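Local atomic coordinates of outer surface protein (PDB entry 5IZT), a protein that is of unknown function but is a plasmid-encoded surface protein of Borrelia burgdorferi that belongs to the same family as the complement-regulator-acquiring protein BbCRASP-1. Residues E194-T198 against Q199-G203. Sequence-based numbering, arbitrary orientation.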
ATOM      1  N   GLU A 194      -6.580  11.999  -1.182  1.00 28.33           N
ATOM      2  CA  GLU A 194      -5.928  10.709  -0.981  1.00 25.89           C
ATOM      3  C   GLU A 194      -5.275  10.605   0.393  1.00 28.36           C
ATOM      4  O   GLU A 194      -5.348   9.545   1.037  1.00 28.39           O
ATOM      5  CB  GLU A 194      -4.904  10.464  -2.081  1.00 25.53           C
ATOM      6  CG  GLU A 194      -5.538  10.251  -3.427  1.00 30.14           C
ATOM      7  CD  GLU A 194      -6.470   9.051  -3.426  1.00 33.33           C
ATOM      8  OE1 GLU A 194      -6.156   8.042  -2.742  1.00 33.40           O
ATOM      9  OE2 GLU A 194      -7.514   9.116  -4.097  1.00 35.40           O
ATOM     10  N   LYS A 195      -4.633  11.684   0.861  1.00 23.93           N
ATOM     11  CA  LYS A 195      -4.064  11.672   2.206  1.00 24.67           C
ATOM     12  C   LYS A 195      -5.141  11.407   3.243  1.00 26.56           C
ATOM     13  O   LYS A 195      -4.913  10.649   4.197  1.00 28.50           O
ATOM     14  CB  LYS A 195      -3.377  13.001   2.522  1.00 22.01           C
ATOM     15  CG  LYS A 195      -2.143  13.307   1.703  1.00 40.89           C
ATOM     16  CD  LYS A 195      -1.584  14.684   2.063  1.00 51.99           C
ATOM     17  CE  LYS A 195      -0.842  14.664   3.389  1.00 62.81           C
ATOM     18  NZ  LYS A 195       0.491  14.013   3.257  1.00 67.67           N
ATOM     19  N   ASN A 196      -6.320  12.032   3.078  1.00 25.01           N
ATOM     20  CA  ASN A 196      -7.405  11.822   4.029  1.00 29.80           C
ATOM     21  C   ASN A 196      -7.816  10.356   4.097  1.00 28.31           C
ATOM     22  O   ASN A 196      -8.128   9.848   5.179  1.00 31.41           O
ATOM     23  CB  ASN A 196      -8.617  12.688   3.684  1.00 28.37           C
ATOM     24  CG  ASN A 196      -9.656  12.694   4.795  1.00 50.47           C
ATOM     25  OD1 ASN A 196     -10.745  12.130   4.648  1.00 52.27           O
ATOM     26  ND2 ASN A 196      -9.313  13.303   5.928  1.00 61.00           N
ATOM     27  N   LYS A 197      -7.822   9.663   2.955  1.00 29.52           N
ATOM     28  CA  LYS A 197      -8.234   8.261   2.944  1.00 35.12           C
ATOM     29  C   LYS A 197      -7.195   7.327   3.549  1.00 33.65           C
ATOM     30  O   LYS A 197      -7.524   6.175   3.849  1.00 29.79           O
ATOM     31  CB  LYS A 197      -8.551   7.814   1.523  1.00 35.77           C
ATOM     32  CG  LYS A 197      -9.897   8.295   1.042  1.00 34.98           C
ATOM     33  CD  LYS A 197     -10.241   7.685  -0.296  1.00 44.11           C
ATOM     34  CE  LYS A 197      -9.356   8.237  -1.392  1.00 48.63           C
ATOM     35  NZ  LYS A 197      -9.737   7.717  -2.736  1.00 58.10           N
ATOM     36  N   THR A 198      -5.948   7.768   3.707  1.00 31.29           N
ATOM     37  CA  THR A 198      -4.968   6.907   4.357  1.00 28.20           C
ATOM     38  C   THR A 198      -5.164   6.845   5.865  1.00 33.70           C
ATOM     39  O   THR A 198      -4.498   6.048   6.534  1.00 33.00           O
ATOM     40  CB  THR A 198      -3.540   7.378   4.069  1.00 27.44           C
ATOM     41  OG1 THR A 198      -3.295   8.606   4.762  1.00 31.34           O
ATOM     42  CG2 THR A 198      -3.334   7.599   2.584  1.00 25.43           C
ATOM     43  N   GLN A 199      -6.077   7.632   6.417  1.00 30.77           N
ATOM     44  CA  GLN A 199      -6.360   7.570   7.842  1.00 36.93           C
ATOM     45  C   GLN A 199      -7.653   6.809   8.107  1.00 35.20           C
ATOM     46  O   GLN A 199      -8.572   6.783   7.283  1.00 36.91           O
ATOM     47  CB  GLN A 199      -6.448   8.975   8.444  1.00 47.50           C
ATOM     48  CG  GLN A 199      -5.346   9.913   7.968  1.00 50.09           C
ATOM     49  CD  GLN A 199      -3.965   9.402   8.345  1.00 58.43           C
ATOM     50  OE1 GLN A 199      -3.658   9.231   9.529  1.00 62.24           O
ATOM     51  NE2 GLN A 199      -3.133   9.134   7.344  1.00 59.17           N
ATOM     52  N   ASN A 200      -7.704   6.171   9.271  1.00 30.43           N
ATOM     53  CA  ASN A 200      -8.904   5.457   9.683  1.00 28.10           C
ATOM     54  C   ASN A 200      -9.956   6.483  10.071  1.00 30.60           C
ATOM     55  O   ASN A 200      -9.924   7.028  11.175  1.00 38.73           O
ATOM     56  CB  ASN A 200      -8.589   4.524  10.844  1.00 28.17           C
ATOM     57  CG  ASN A 200      -9.831   3.920  11.455  1.00 41.66           C
ATOM     58  OD1 ASN A 200     -10.937   4.032  10.906  1.00 40.68           O
ATOM     59  ND2 ASN A 200      -9.661   3.265  12.598  1.00 49.44           N
ATOM     60  N   ASN A 201     -10.902   6.744   9.164  1.00 45.37           N
ATOM     61  CA  ASN A 201     -12.043   7.615   9.436  1.00 34.24           C
ATOM     62  C   ASN A 201     -13.321   6.828   9.698  1.00 42.87           C
ATOM     63  O   ASN A 201     -14.420   7.383   9.563  1.00 43.66           O
ATOM     64  CB  ASN A 201     -12.260   8.582   8.266  1.00 41.29           C
ATOM     65  CG  ASN A 201     -10.999   9.330   7.886  1.00 48.22           C
ATOM     66  OD1 ASN A 201     -10.329   9.907   8.742  1.00 52.26           O
ATOM     67  ND2 ASN A 201     -10.662   9.316   6.598  1.00 43.49           N
ATOM     68  N   PHE A 202     -13.208   5.549  10.068  1.00 35.51           N
ATOM     69  CA  PHE A 202     -14.366   4.664  10.160  1.00 37.33           C
ATOM     70  C   PHE A 202     -14.574   4.074  11.554  1.00 41.92           C
ATOM     71  O   PHE A 202     -15.416   3.182  11.706  1.00 49.62           O
ATOM     72  CB  PHE A 202     -14.257   3.495   9.168  1.00 40.05           C
ATOM     73  CG  PHE A 202     -13.992   3.895   7.740  1.00 41.27           C
ATOM     74  CD1 PHE A 202     -13.261   3.055   6.911  1.00 41.41           C
ATOM     75  CD2 PHE A 202     -14.490   5.082   7.214  1.00 39.86           C
ATOM     76  CE1 PHE A 202     -13.008   3.401   5.593  1.00 47.95           C
ATOM     77  CE2 PHE A 202     -14.243   5.437   5.893  1.00 45.79           C
ATOM     78  CZ  PHE A 202     -13.503   4.595   5.083  1.00 51.54           C
ATOM     79  N   GLY A 203     -13.830   4.515  12.567  1.00 38.32           N
ATOM     80  CA  GLY A 203     -13.899   3.834  13.854  1.00 39.28           C
ATOM     81  C   GLY A 203     -13.413   2.402  13.797  1.00 38.82           C
ATOM     82  O   GLY A 203     -13.720   1.595  14.681  1.00 39.28           O
TER
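Gln199 and Asn201 close over the C-terminal end of helix 179-197 by bonding to Asn196 and Thr198, in a type I turn, Asn196 to Gln199, that is followed at once by an Asx turn. The backbone N of Gln199 gives a long but fairly straight hydrogen bond to Asn196 O (3.3 Å, 161° at the hydrogen), arriving well above the carbonyl plane. Its side chain then doubles back: with CG beside its own backbone N (chi1 -44°) and a second bend at chi2, the amide runs alongside Thr198, and NE2 donates to Thr198 OG1 at 2.6 Å with the hydroxyl oxygen close to the amide plane. That hydroxyl in turn donates to Lys195 O at 2.7 Å, so OG1 relays between the glutamine amide and a carbonyl of the last turn. Lys195 O also accepts from Thr198 N, while the bond given to Lys195 O and the one received from NE2 hold the hydroxyl in place. Thr198 at the same time touches Gln294 and Glu298 of helix 280-316.

Asn200 turns away from the helix end, and its OD1 accepts from Phe202 N at 2.9 Å, forming the Asx turn; Phe204 N is a further donor to the same oxygen. Its side chain packs on Phe258, as does that of Phe202, which brings the loop up to the region between helices 243-255 and 260-274.

Asn201 instead points back at the helix. Its CG lies beside the backbone N, and the side chains of Asn201 and Asn196 cross at a slant with their amide planes only 15° apart, ND2 lying 3.4 Å from Asn196 OD1. ND2 donates to Asn196 O at 3.0 Å, from the face of that carbonyl opposite to the one used by Gln199 N.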